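PDB 2G80: protein UTR4, which probably catalyses the enolisation and then the dephosphorylation of 2,3-diketo-5-methylthiopentyl-1-phosphate, giving an acireductone in the methionine salvage pathway. Local coordinates for residues C43-V48 with P233-V238; P54-K59 with P103-L108; W113-G116 with G120-K123. All blocks are in the same frame, centred on the assembly; numbering follows the deposited sequence. Where two conformers were deposited one is given.

Leaving strand 33-36 of the central parallel sheet, the chain passes through residues 43-48 into helix 46-65, laying down the first half of contact 1. The next turns of that helix supply residues 54-59; after two more helices they meet 103-108 at the start of helix 103-118, closing contact 2 inside the all-helical part. Contact 3 opens then, as 120-123 folds back on 113-116 of the same helix. Contacts 2 and 3 follow in series, and both lie within the longer loop that contact 1 closes when 233-238, beyond strand 226-230, returns to 43-48. None cross: contact 1 ties the insertion's root to the core, contact 2 joins two of its helices, contact 3 one helix to its loop.

Contact 1 (C43-V48 with P233-V238); sequences CPISFV and PGNAPV
Ile45 leans on the backbone of Gly234 through a single methyl group: its CG2 lies 3.4 Å from Gly234 O. The other branch, CG1, stands roughly opposite the backbone N (chi1 -152°), which leaves CG2 in the crowded position between the backbone N and the carbonyl carbon, from where it reaches the glycine. Gly234 itself has a positive phi of 94°, a conformation in which a beta carbon would be jammed against Pro233 O. Asn235 adds a looser touch, with its OD1 4.2 Å from Ile45 CB. No direct hydrogen bond joins the two segments. Instead one water accepts from Ile45 N at 3.0 Å and donates to both Pro233 O (3.1 Å) and Asn235 OD1 (2.7 Å), a three-way bridge that satisfies a backbone N-H just where the chain turns into helix 46-65.

The setting is the rim of the active site in a haloacid dehalogenase fold, where a helical cap is inserted after the first strand of a Rossmann-like core. Residues 43-48 belong to the outgoing linker of that insertion, and 233-238 to the loop following core strand 226-230. The side chain of Ile45 comes within about 5 Å of the magnesium ion, which is bound by Asp37, Glu39 and Asp212.

Asn235 is held at both ends of its amide: while OD1 takes the water, ND2 is hydrogen-bonded to Gly40 O, and the side chain packs against Asp212. Those two grips are likely to fix the rotation of the amide and place this second-shell residue beside a metal ligand.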
ATOM      1  N   CYS A  43      -0.847   0.624   8.217  1.00 38.89           N
ATOM      2  CA  CYS A  43      -2.022   1.472   7.956  0.50 39.19           C
ATOM      3  C   CYS A  43      -3.303   0.668   8.265  1.00 38.81           C
ATOM      4  O   CYS A  43      -3.334  -0.561   8.013  1.00 39.17           O
ATOM      5  CB  CYS A  43      -2.006   1.907   6.480  0.50 37.52           C
ATOM      6  SG  CYS A  43      -3.251   3.131   5.959  0.50 42.24           S
ATOM      7  N   PRO A  44      -4.343   1.338   8.838  1.00 38.12           N
ATOM      8  CA  PRO A  44      -5.620   0.664   9.035  1.00 39.00           C
ATOM      9  C   PRO A  44      -6.163   0.110   7.726  1.00 38.36           C
ATOM     10  O   PRO A  44      -6.137   0.774   6.689  1.00 35.82           O
ATOM     11  CB  PRO A  44      -6.557   1.784   9.499  1.00 38.46           C
ATOM     12  CG  PRO A  44      -5.687   2.779  10.082  1.00 37.67           C
ATOM     13  CD  PRO A  44      -4.375   2.674   9.445  1.00 38.53           C
ATOM     14  N   ILE A  45      -6.665  -1.097   7.814  1.00 40.33           N
ATOM     15  CA  ILE A  45      -7.243  -1.796   6.687  1.00 44.69           C
ATOM     16  C   ILE A  45      -8.491  -1.023   6.169  1.00 44.60           C
ATOM     17  O   ILE A  45      -8.799  -1.068   4.997  1.00 46.41           O
ATOM     18  CB  ILE A  45      -7.476  -3.295   7.122  1.00 44.72           C
ATOM     19  CG1 ILE A  45      -7.430  -4.261   5.955  1.00 49.72           C
ATOM     20  CG2 ILE A  45      -8.720  -3.436   7.973  1.00 51.14           C
ATOM     21  CD1 ILE A  45      -7.176  -5.692   6.446  1.00 49.64           C
ATOM     22  N   SER A  46      -9.153  -0.261   7.046  1.00 45.08           N
ATOM     23  CA  SER A  46     -10.302   0.577   6.677  1.00 44.77           C
ATOM     24  C   SER A  46     -10.028   1.740   5.705  1.00 46.66           C
ATOM     25  O   SER A  46     -10.986   2.260   5.101  1.00 44.75           O
ATOM     26  CB  SER A  46     -10.874   1.215   7.943  1.00 44.20           C
ATOM     27  OG  SER A  46      -9.954   2.148   8.469  1.00 42.10           O
ATOM     28  N   PHE A  47      -8.755   2.169   5.592  1.00 44.60           N
ATOM     29  CA  PHE A  47      -8.394   3.333   4.776  1.00 43.65           C
ATOM     30  C   PHE A  47      -8.813   3.269   3.305  1.00 41.05           C
ATOM     31  O   PHE A  47      -9.418   4.198   2.826  1.00 41.04           O
ATOM     32  CB  PHE A  47      -6.877   3.630   4.895  1.00 43.16           C
ATOM     33  CG  PHE A  47      -6.427   4.862   4.144  1.00 44.45           C
ATOM     34  CD1 PHE A  47      -7.047   6.096   4.362  1.00 41.81           C
ATOM     35  CD2 PHE A  47      -5.341   4.811   3.260  1.00 36.14           C
ATOM     36  CE1 PHE A  47      -6.617   7.240   3.675  1.00 37.31           C
ATOM     37  CE2 PHE A  47      -4.924   5.941   2.597  1.00 42.70           C
ATOM     38  CZ  PHE A  47      -5.575   7.158   2.796  1.00 40.50           C
ATOM     39  N   VAL A  48      -8.526   2.169   2.625  1.00 41.27           N
ATOM     40  CA  VAL A  48      -8.856   2.020   1.200  1.00 44.62           C
ATOM     41  C   VAL A  48     -10.360   2.081   0.902  1.00 42.69           C
ATOM     42  O   VAL A  48     -10.760   2.792  -0.010  1.00 43.11           O
ATOM     43  CB  VAL A  48      -8.180   0.747   0.544  1.00 46.87           C
ATOM     44  CG1 VAL A  48      -8.641   0.518  -0.923  1.00 51.93           C
ATOM     45  CG2 VAL A  48      -6.678   0.873   0.558  1.00 43.70           C
ATOM     46  N   PRO A 233      -6.356  -3.043  15.280  1.00 45.33           N
ATOM     47  CA  PRO A 233      -7.837  -2.920  15.342  1.00 46.13           C
ATOM     48  C   PRO A 233      -8.439  -2.907  13.937  1.00 44.71           C
ATOM     49  O   PRO A 233      -7.918  -2.229  13.047  1.00 47.24           O
ATOM     50  CB  PRO A 233      -8.061  -1.567  16.038  1.00 46.28           C
ATOM     51  CG  PRO A 233      -6.798  -1.293  16.782  1.00 45.77           C
ATOM     52  CD  PRO A 233      -5.691  -1.925  15.993  1.00 45.00           C
ATOM     53  N   GLY A 234      -9.471  -3.705  13.724  1.00 44.20           N
ATOM     54  CA  GLY A 234     -10.104  -3.834  12.409  1.00 44.33           C
ATOM     55  C   GLY A 234      -9.587  -4.970  11.543  1.00 45.77           C
ATOM     56  O   GLY A 234     -10.166  -5.202  10.482  1.00 49.48           O
ATOM     57  N   ASN A 235      -8.477  -5.631  11.915  1.00 45.38           N
ATOM     58  CA  ASN A 235      -7.978  -6.815  11.152  1.00 45.28           C
ATOM     59  C   ASN A 235      -8.857  -8.037  11.467  1.00 47.25           C
ATOM     60  O   ASN A 235      -9.559  -8.067  12.477  1.00 45.39           O
ATOM     61  CB  ASN A 235      -6.529  -7.214  11.525  1.00 41.32           C
ATOM     62  CG  ASN A 235      -5.471  -6.239  11.036  1.00 42.23           C
ATOM     63  OD1 ASN A 235      -5.752  -5.170  10.494  1.00 36.11           O
ATOM     64  ND2 ASN A 235      -4.226  -6.612  11.250  1.00 35.41           N
ATOM     65  N   ALA A 236      -8.778  -9.049  10.611  1.00 51.10           N
ATOM     66  CA  ALA A 236      -9.451 -10.329  10.854  1.00 55.93           C
ATOM     67  C   ALA A 236      -8.874 -10.929  12.166  1.00 58.38           C
ATOM     68  O   ALA A 236      -7.683 -10.711  12.472  1.00 58.91           O
ATOM     69  CB  ALA A 236      -9.225 -11.285   9.677  1.00 57.48           C
ATOM     70  N   PRO A 237      -9.702 -11.645  12.959  1.00 59.75           N
ATOM     71  CA  PRO A 237      -9.169 -12.164  14.224  1.00 61.33           C
ATOM     72  C   PRO A 237      -8.020 -13.184  14.078  1.00 60.90           C
ATOM     73  O   PRO A 237      -7.919 -13.871  13.051  1.00 60.67           O
ATOM     74  CB  PRO A 237     -10.400 -12.829  14.886  1.00 62.79           C
ATOM     75  CG  PRO A 237     -11.587 -12.255  14.173  1.00 63.23           C
ATOM     76  CD  PRO A 237     -11.116 -12.034  12.778  1.00 61.37           C
ATOM     77  N   VAL A 238      -7.164 -13.229  15.096  1.00 59.74           N
ATOM     78  CA  VAL A 238      -6.054 -14.165  15.160  1.00 59.67           C
ATOM     79  C   VAL A 238      -6.601 -15.440  15.842  1.00 59.95           C
ATOM     80  O   VAL A 238      -7.074 -15.352  16.985  1.00 55.82           O
ATOM     81  CB  VAL A 238      -4.864 -13.590  15.968  1.00 58.49           C
ATOM     82  CG1 VAL A 238      -3.761 -14.651  16.164  1.00 59.20           C
ATOM     83  CG2 VAL A 238      -4.309 -12.373  15.269  1.00 58.18           C
TER
HETATM   84  O   HOH W   1      -6.416  -2.587  10.403  1.00 35.07           O

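Contact 2 (P54-K59 with P103-L108); sequences PYFTNK and PILKQL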
ATOM      1  N   PRO A  54     -14.021   5.676  -2.122  1.00 43.72           N
ATOM      2  CA  PRO A  54     -15.072   6.734  -2.175  1.00 42.42           C
ATOM      3  C   PRO A  54     -14.584   8.083  -2.676  1.00 39.21           C
ATOM      4  O   PRO A  54     -15.282   8.741  -3.430  1.00 38.14           O
ATOM      5  CB  PRO A  54     -15.547   6.834  -0.720  1.00 44.21           C
ATOM      6  CG  PRO A  54     -15.249   5.511  -0.167  1.00 43.77           C
ATOM      7  CD  PRO A  54     -13.958   5.094  -0.766  1.00 44.88           C
ATOM      8  N   TYR A  55     -13.387   8.486  -2.256  1.00 38.89           N
ATOM      9  CA  TYR A  55     -12.769   9.715  -2.744  1.00 35.17           C
ATOM     10  C   TYR A  55     -12.667   9.669  -4.292  1.00 34.19           C
ATOM     11  O   TYR A  55     -13.055  10.628  -4.994  1.00 35.01           O
ATOM     12  CB  TYR A  55     -11.376   9.982  -2.068  1.00 32.12           C
ATOM     13  CG  TYR A  55     -10.756  11.231  -2.583  1.00 34.40           C
ATOM     14  CD1 TYR A  55     -11.060  12.472  -2.010  1.00 32.04           C
ATOM     15  CD2 TYR A  55      -9.961  11.213  -3.754  1.00 33.22           C
ATOM     16  CE1 TYR A  55     -10.514  13.689  -2.559  1.00 32.03           C
ATOM     17  CE2 TYR A  55      -9.436  12.401  -4.301  1.00 29.88           C
ATOM     18  CZ  TYR A  55      -9.707  13.632  -3.700  1.00 32.84           C
ATOM     19  OH  TYR A  55      -9.193  14.813  -4.246  1.00 35.40           O
ATOM     20  N   PHE A  56     -12.124   8.570  -4.796  1.00 34.68           N
ATOM     21  CA  PHE A  56     -11.971   8.359  -6.239  1.00 35.90           C
ATOM     22  C   PHE A  56     -13.313   8.280  -6.998  1.00 38.04           C
ATOM     23  O   PHE A  56     -13.475   8.962  -8.030  1.00 38.00           O
ATOM     24  CB  PHE A  56     -11.106   7.116  -6.503  1.00 35.40           C
ATOM     25  CG  PHE A  56     -11.059   6.709  -7.931  1.00 37.70           C
ATOM     26  CD1 PHE A  56     -10.251   7.404  -8.822  1.00 35.36           C
ATOM     27  CD2 PHE A  56     -11.844   5.642  -8.405  1.00 36.19           C
ATOM     28  CE1 PHE A  56     -10.202   7.041 -10.154  1.00 41.54           C
ATOM     29  CE2 PHE A  56     -11.806   5.272  -9.745  1.00 38.45           C
ATOM     30  CZ  PHE A  56     -10.975   5.984 -10.628  1.00 36.30           C
ATOM     31  N   THR A  57     -14.252   7.462  -6.498  1.00 39.33           N
ATOM     32  CA  THR A  57     -15.575   7.309  -7.141  1.00 42.16           C
ATOM     33  C   THR A  57     -16.396   8.612  -7.124  1.00 43.46           C
ATOM     34  O   THR A  57     -17.147   8.866  -8.079  1.00 47.05           O
ATOM     35  CB  THR A  57     -16.400   6.104  -6.604  1.00 42.80           C
ATOM     36  OG1 THR A  57     -16.679   6.267  -5.210  1.00 50.32           O
ATOM     37  CG2 THR A  57     -15.659   4.789  -6.823  1.00 43.10           C
ATOM     38  N   ASN A  58     -16.259   9.437  -6.073  1.00 43.07           N
ATOM     39  CA  ASN A  58     -16.912  10.767  -6.051  1.00 41.54           C
ATOM     40  C   ASN A  58     -16.317  11.711  -7.114  1.00 40.34           C
ATOM     41  O   ASN A  58     -17.026  12.562  -7.631  1.00 40.57           O
ATOM     42  CB  ASN A  58     -16.827  11.445  -4.678  1.00 43.04           C
ATOM     43  CG  ASN A  58     -17.552  10.649  -3.546  1.00 56.52           C
ATOM     44  OD1 ASN A  58     -18.375   9.747  -3.794  1.00 55.06           O
ATOM     45  ND2 ASN A  58     -17.194  10.968  -2.290  1.00 49.68           N
ATOM     46  N   LYS A  59     -15.031  11.573  -7.426  1.00 39.29           N
ATOM     47  CA  LYS A  59     -14.363  12.402  -8.479  1.00 41.28           C
ATOM     48  C   LYS A  59     -14.590  11.944  -9.952  1.00 41.32           C
ATOM     49  O   LYS A  59     -14.489  12.755 -10.850  1.00 41.39           O
ATOM     50  CB  LYS A  59     -12.844  12.485  -8.224  1.00 40.80           C
ATOM     51  CG  LYS A  59     -12.397  13.285  -7.011  1.00 40.71           C
ATOM     52  CD  LYS A  59     -12.666  14.786  -7.166  1.00 48.33           C
ATOM     53  CE  LYS A  59     -12.092  15.613  -6.020  1.00 51.08           C
ATOM     54  NZ  LYS A  59     -12.675  15.265  -4.703  1.00 59.34           N
ATOM     55  N   PRO A 103      -4.768  -2.084 -14.897  1.00 42.56           N
ATOM     56  CA  PRO A 103      -3.720  -1.052 -14.760  1.00 41.55           C
ATOM     57  C   PRO A 103      -4.117   0.367 -15.220  1.00 39.59           C
ATOM     58  O   PRO A 103      -3.520   1.339 -14.765  1.00 41.41           O
ATOM     59  CB  PRO A 103      -2.573  -1.586 -15.656  1.00 40.72           C
ATOM     60  CG  PRO A 103      -3.225  -2.425 -16.629  1.00 44.55           C
ATOM     61  CD  PRO A 103      -4.355  -3.109 -15.876  1.00 43.36           C
ATOM     62  N   ILE A 104      -5.086   0.482 -16.116  1.00 35.01           N
ATOM     63  CA  ILE A 104      -5.547   1.787 -16.581  1.00 36.54           C
ATOM     64  C   ILE A 104      -6.350   2.433 -15.445  1.00 35.68           C
ATOM     65  O   ILE A 104      -6.270   3.651 -15.274  1.00 37.22           O
ATOM     66  CB  ILE A 104      -6.350   1.715 -17.929  1.00 36.15           C
ATOM     67  CG1 ILE A 104      -5.543   0.955 -19.002  1.00 37.00           C
ATOM     68  CG2 ILE A 104      -6.742   3.141 -18.388  1.00 36.48           C
ATOM     69  CD1 ILE A 104      -4.106   1.516 -19.269  1.00 40.65           C
ATOM     70  N   LEU A 105      -7.109   1.621 -14.692  1.00 35.53           N
ATOM     71  CA  LEU A 105      -7.817   2.078 -13.488  1.00 35.96           C
ATOM     72  C   LEU A 105      -6.824   2.601 -12.439  1.00 37.88           C
ATOM     73  O   LEU A 105      -7.020   3.688 -11.910  1.00 39.43           O
ATOM     74  CB  LEU A 105      -8.659   0.957 -12.853  1.00 36.45           C
ATOM     75  CG  LEU A 105      -9.456   1.329 -11.578  1.00 36.27           C
ATOM     76  CD1 LEU A 105     -10.447   2.418 -11.899  1.00 36.95           C
ATOM     77  CD2 LEU A 105     -10.172   0.117 -10.967  1.00 35.83           C
ATOM     78  N   LYS A 106      -5.775   1.819 -12.158  1.00 38.98           N
ATOM     79  CA  LYS A 106      -4.736   2.187 -11.191  1.00 40.54           C
ATOM     80  C   LYS A 106      -4.031   3.486 -11.519  1.00 40.17           C
ATOM     81  O   LYS A 106      -3.712   4.260 -10.604  1.00 43.02           O
ATOM     82  CB  LYS A 106      -3.707   1.067 -10.978  1.00 41.74           C
ATOM     83  CG  LYS A 106      -4.281  -0.314 -10.546  1.00 47.02           C
ATOM     84  CD  LYS A 106      -5.430  -0.177  -9.555  1.00 55.41           C
ATOM     85  CE  LYS A 106      -5.955  -1.473  -8.965  1.00 59.20           C
ATOM     86  NZ  LYS A 106      -7.036  -1.083  -7.968  1.00 59.22           N
ATOM     87  N   GLN A 107      -3.795   3.730 -12.805  1.00 39.25           N
ATOM     88  CA  GLN A 107      -3.238   5.004 -13.239  1.00 37.51           C
ATOM     89  C   GLN A 107      -4.232   6.128 -13.009  1.00 35.49           C
ATOM     90  O   GLN A 107      -3.853   7.191 -12.538  1.00 35.24           O
ATOM     91  CB  GLN A 107      -2.872   4.979 -14.707  1.00 37.62           C
ATOM     92  CG  GLN A 107      -1.684   4.097 -15.007  1.00 40.45           C
ATOM     93  CD  GLN A 107      -1.487   3.948 -16.474  1.00 44.83           C
ATOM     94  OE1 GLN A 107      -1.535   4.935 -17.212  1.00 46.33           O
ATOM     95  NE2 GLN A 107      -1.293   2.714 -16.922  1.00 49.66           N
ATOM     96  N   LEU A 108      -5.492   5.904 -13.370  1.00 32.32           N
ATOM     97  CA  LEU A 108      -6.506   6.937 -13.155  1.00 33.40           C
ATOM     98  C   LEU A 108      -6.638   7.264 -11.658  1.00 33.29           C
ATOM     99  O   LEU A 108      -6.725   8.447 -11.306  1.00 31.09           O
ATOM    100  CB  LEU A 108      -7.844   6.537 -13.747  1.00 32.78           C
ATOM    101  CG  LEU A 108      -8.931   7.602 -13.753  1.00 33.25           C
ATOM    102  CD1 LEU A 108      -8.496   8.822 -14.583  1.00 39.42           C
ATOM    103  CD2 LEU A 108     -10.217   6.976 -14.261  1.00 32.44           C
TER
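A wholly apolar contact between two helices, with one aromatic ring set against two leucines, joins helix 46-65 to the first turns of helix 103-118 in the helical cap inserted into the haloacid dehalogenase core. Phe56 carries one side alone. Its CG is swung anti to the backbone N (chi1 172°), and this carries the ring out from its own helix toward the other, so that the far atoms CE1, CE2 and CZ do the touching.

Leu108 meets the edge of the ring. Its CG lies in the ring plane, 3.9 Å from Phe56 CE1, and its CD2 stays near that plane, 3.8 Å from Phe56 CZ; the two side chains cross at about a right angle. Leu105, one turn earlier, approaches more obliquely with a single methyl, CD1, which is 3.8 Å from both Phe56 CZ and Phe56 CE2. The ring's outer end therefore sits against both leucines, which flank CZ from different directions. Distances of this size are ordinary van der Waals contacts, neither strained nor slack. No hydrogen bond passes between the segments, and the helices remain well separated: Phe56 and Leu108, the nearest pair by backbone, have their CA atoms 8.9 Å apart, a gap bridged by side chains.

All three residues are buried, and the surrounding helices complete the enclosure. Ile92 and Val96 of helix 85-97 pack on Phe56, as do Gln109 and Trp113 farther along helix 103-118, while Val73, Ile76 and Leu77 bring helix 72-78 against Leu108.

Contact 3 (W113-G116 with G120-K123); sequences WAHG and GQIK
Ile122 is pressed against the last turns of helix 103-118, its CG1 only 3.3 Å from Gly116 C. This is the tight half of the contact. With chi1 at 47°, CG1 stands between the backbone N and the carbonyl carbon, a position that turns the branch back onto the helix and carries CD1 toward Trp113, 3.8 Å from Trp113 O and 4.1 Å from Trp113 CD1. Gly116 makes room for this, since a beta carbon there would collide with Ile122 CD1. Replacing Ile122 by an alanine would probably open a gap beside Gly116 and leave Trp113 CD1 without this apolar neighbour.

On the exposed side the fit is far looser. His115 and Gln121 approach no closer than 3.9 Å, between His115 NE2 and Gln121 NE2, with the imidazole and amide planes 89° apart. The amide's polar partners are others: NE2 is hydrogen-bonded to Ser119, and OE1 takes a weak bond from Lys59 of helix 46-65.

Joining the two halves is the helix end itself. Gly120, with a positive phi, forms a Schellman motif, and the chain doubles back over Gly116 O. That oxygen accepts from Ile122 N at 3.2 Å, the donor sitting 62° above the carbonyl plane, and weakly from Gln121 N at 2.8 Å; Ser119 OG, which also bonds His115 O, lies within weak hydrogen-bonding range of it. One carbonyl thus accepts two bent backbone bonds rather than one straight one, and these donors would probably offset part of the negative end of the helix dipole.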
ATOM      1  N   TRP A 113      -5.771  10.467  -6.794  1.00 32.35           N
ATOM      2  CA  TRP A 113      -5.215  10.400  -5.446  1.00 34.12           C
ATOM      3  C   TRP A 113      -4.063  11.359  -5.280  1.00 34.75           C
ATOM      4  O   TRP A 113      -4.013  12.045  -4.263  1.00 35.75           O
ATOM      5  CB  TRP A 113      -4.817   8.978  -5.021  1.00 34.17           C
ATOM      6  CG  TRP A 113      -5.947   8.027  -4.886  1.00 36.57           C
ATOM      7  CD1 TRP A 113      -7.243   8.329  -4.551  1.00 38.10           C
ATOM      8  CD2 TRP A 113      -5.892   6.591  -4.994  1.00 33.49           C
ATOM      9  NE1 TRP A 113      -7.989   7.195  -4.472  1.00 33.95           N
ATOM     10  CE2 TRP A 113      -7.191   6.105  -4.725  1.00 30.56           C
ATOM     11  CE3 TRP A 113      -4.869   5.676  -5.243  1.00 36.55           C
ATOM     12  CZ2 TRP A 113      -7.511   4.734  -4.753  1.00 38.88           C
ATOM     13  CZ3 TRP A 113      -5.177   4.297  -5.256  1.00 38.90           C
ATOM     14  CH2 TRP A 113      -6.495   3.847  -5.015  1.00 38.22           C
ATOM     15  N   ALA A 114      -3.193  11.488  -6.284  1.00 33.83           N
ATOM     16  CA  ALA A 114      -2.088  12.443  -6.190  1.00 34.19           C
ATOM     17  C   ALA A 114      -2.575  13.859  -5.899  1.00 33.63           C
ATOM     18  O   ALA A 114      -2.036  14.515  -5.020  1.00 37.11           O
ATOM     19  CB  ALA A 114      -1.161  12.408  -7.436  1.00 35.06           C
ATOM     20  N   HIS A 115      -3.610  14.301  -6.609  1.00 36.05           N
ATOM     21  CA  HIS A 115      -4.212  15.612  -6.414  1.00 38.36           C
ATOM     22  C   HIS A 115      -4.910  15.664  -5.060  1.00 36.94           C
ATOM     23  O   HIS A 115      -4.857  16.689  -4.412  1.00 38.05           O
ATOM     24  CB  HIS A 115      -5.187  15.989  -7.565  1.00 41.46           C
ATOM     25  CG  HIS A 115      -5.907  17.290  -7.349  1.00 50.33           C
ATOM     26  ND1 HIS A 115      -5.296  18.514  -7.534  1.00 56.80           N
ATOM     27  CD2 HIS A 115      -7.173  17.561  -6.932  1.00 59.98           C
ATOM     28  CE1 HIS A 115      -6.155  19.477  -7.250  1.00 55.45           C
ATOM     29  NE2 HIS A 115      -7.301  18.930  -6.885  1.00 55.52           N
ATOM     30  N   GLY A 116      -5.600  14.592  -4.678  1.00 37.83           N
ATOM     31  CA  GLY A 116      -6.225  14.478  -3.342  1.00 38.84           C
ATOM     32  C   GLY A 116      -5.212  14.660  -2.208  1.00 37.95           C
ATOM     33  O   GLY A 116      -5.426  15.446  -1.294  1.00 35.77           O
ATOM     34  N   GLY A 120      -4.390  18.300   0.120  1.00 43.06           N
ATOM     35  CA  GLY A 120      -4.715  18.121   1.530  1.00 42.28           C
ATOM     36  C   GLY A 120      -6.063  17.496   1.773  1.00 43.08           C
ATOM     37  O   GLY A 120      -6.518  17.451   2.927  1.00 44.51           O
ATOM     38  N   GLN A 121      -6.705  16.984   0.722  1.00 42.16           N
ATOM     39  CA  GLN A 121      -8.025  16.353   0.862  1.00 44.92           C
ATOM     40  C   GLN A 121      -7.970  14.947   1.457  1.00 43.01           C
ATOM     41  O   GLN A 121      -8.974  14.463   1.952  1.00 43.94           O
ATOM     42  CB  GLN A 121      -8.764  16.332  -0.467  1.00 44.40           C
ATOM     43  CG  GLN A 121      -8.986  17.720  -1.073  1.00 51.65           C
ATOM     44  CD  GLN A 121      -9.676  17.649  -2.437  1.00 50.90           C
ATOM     45  OE1 GLN A 121     -10.825  17.210  -2.537  1.00 57.42           O
ATOM     46  NE2 GLN A 121      -8.974  18.089  -3.490  1.00 56.85           N
ATOM     47  N   ILE A 122      -6.806  14.300   1.392  1.00 42.33           N
ATOM     48  CA  ILE A 122      -6.600  12.964   1.941  1.00 41.34           C
ATOM     49  C   ILE A 122      -5.185  12.849   2.510  1.00 39.32           C
ATOM     50  O   ILE A 122      -4.227  13.449   1.993  1.00 39.49           O
ATOM     51  CB  ILE A 122      -6.906  11.806   0.902  1.00 43.52           C
ATOM     52  CG1 ILE A 122      -6.264  12.061  -0.457  1.00 43.13           C
ATOM     53  CG2 ILE A 122      -8.437  11.672   0.682  1.00 49.03           C
ATOM     54  CD1 ILE A 122      -6.432  10.970  -1.540  1.00 40.82           C
ATOM     55  N   LYS A 123      -5.079  12.089   3.603  1.00 36.79           N
ATOM     56  CA  LYS A 123      -3.830  11.857   4.319  1.00 35.71           C
ATOM     57  C   LYS A 123      -3.810  10.411   4.728  1.00 35.38           C
ATOM     58  O   LYS A 123      -4.839   9.900   5.150  1.00 37.28           O
ATOM     59  CB  LYS A 123      -3.775  12.791   5.536  1.00 36.91           C
ATOM     60  CG  LYS A 123      -3.628  14.276   5.129  1.00 39.16           C
ATOM     61  CD  LYS A 123      -3.864  15.220   6.240  1.00 42.03           C
ATOM     62  CE  LYS A 123      -4.038  16.634   5.703  1.00 37.95           C
ATOM     63  NZ  LYS A 123      -4.340  17.567   6.813  1.00 41.65           N
TER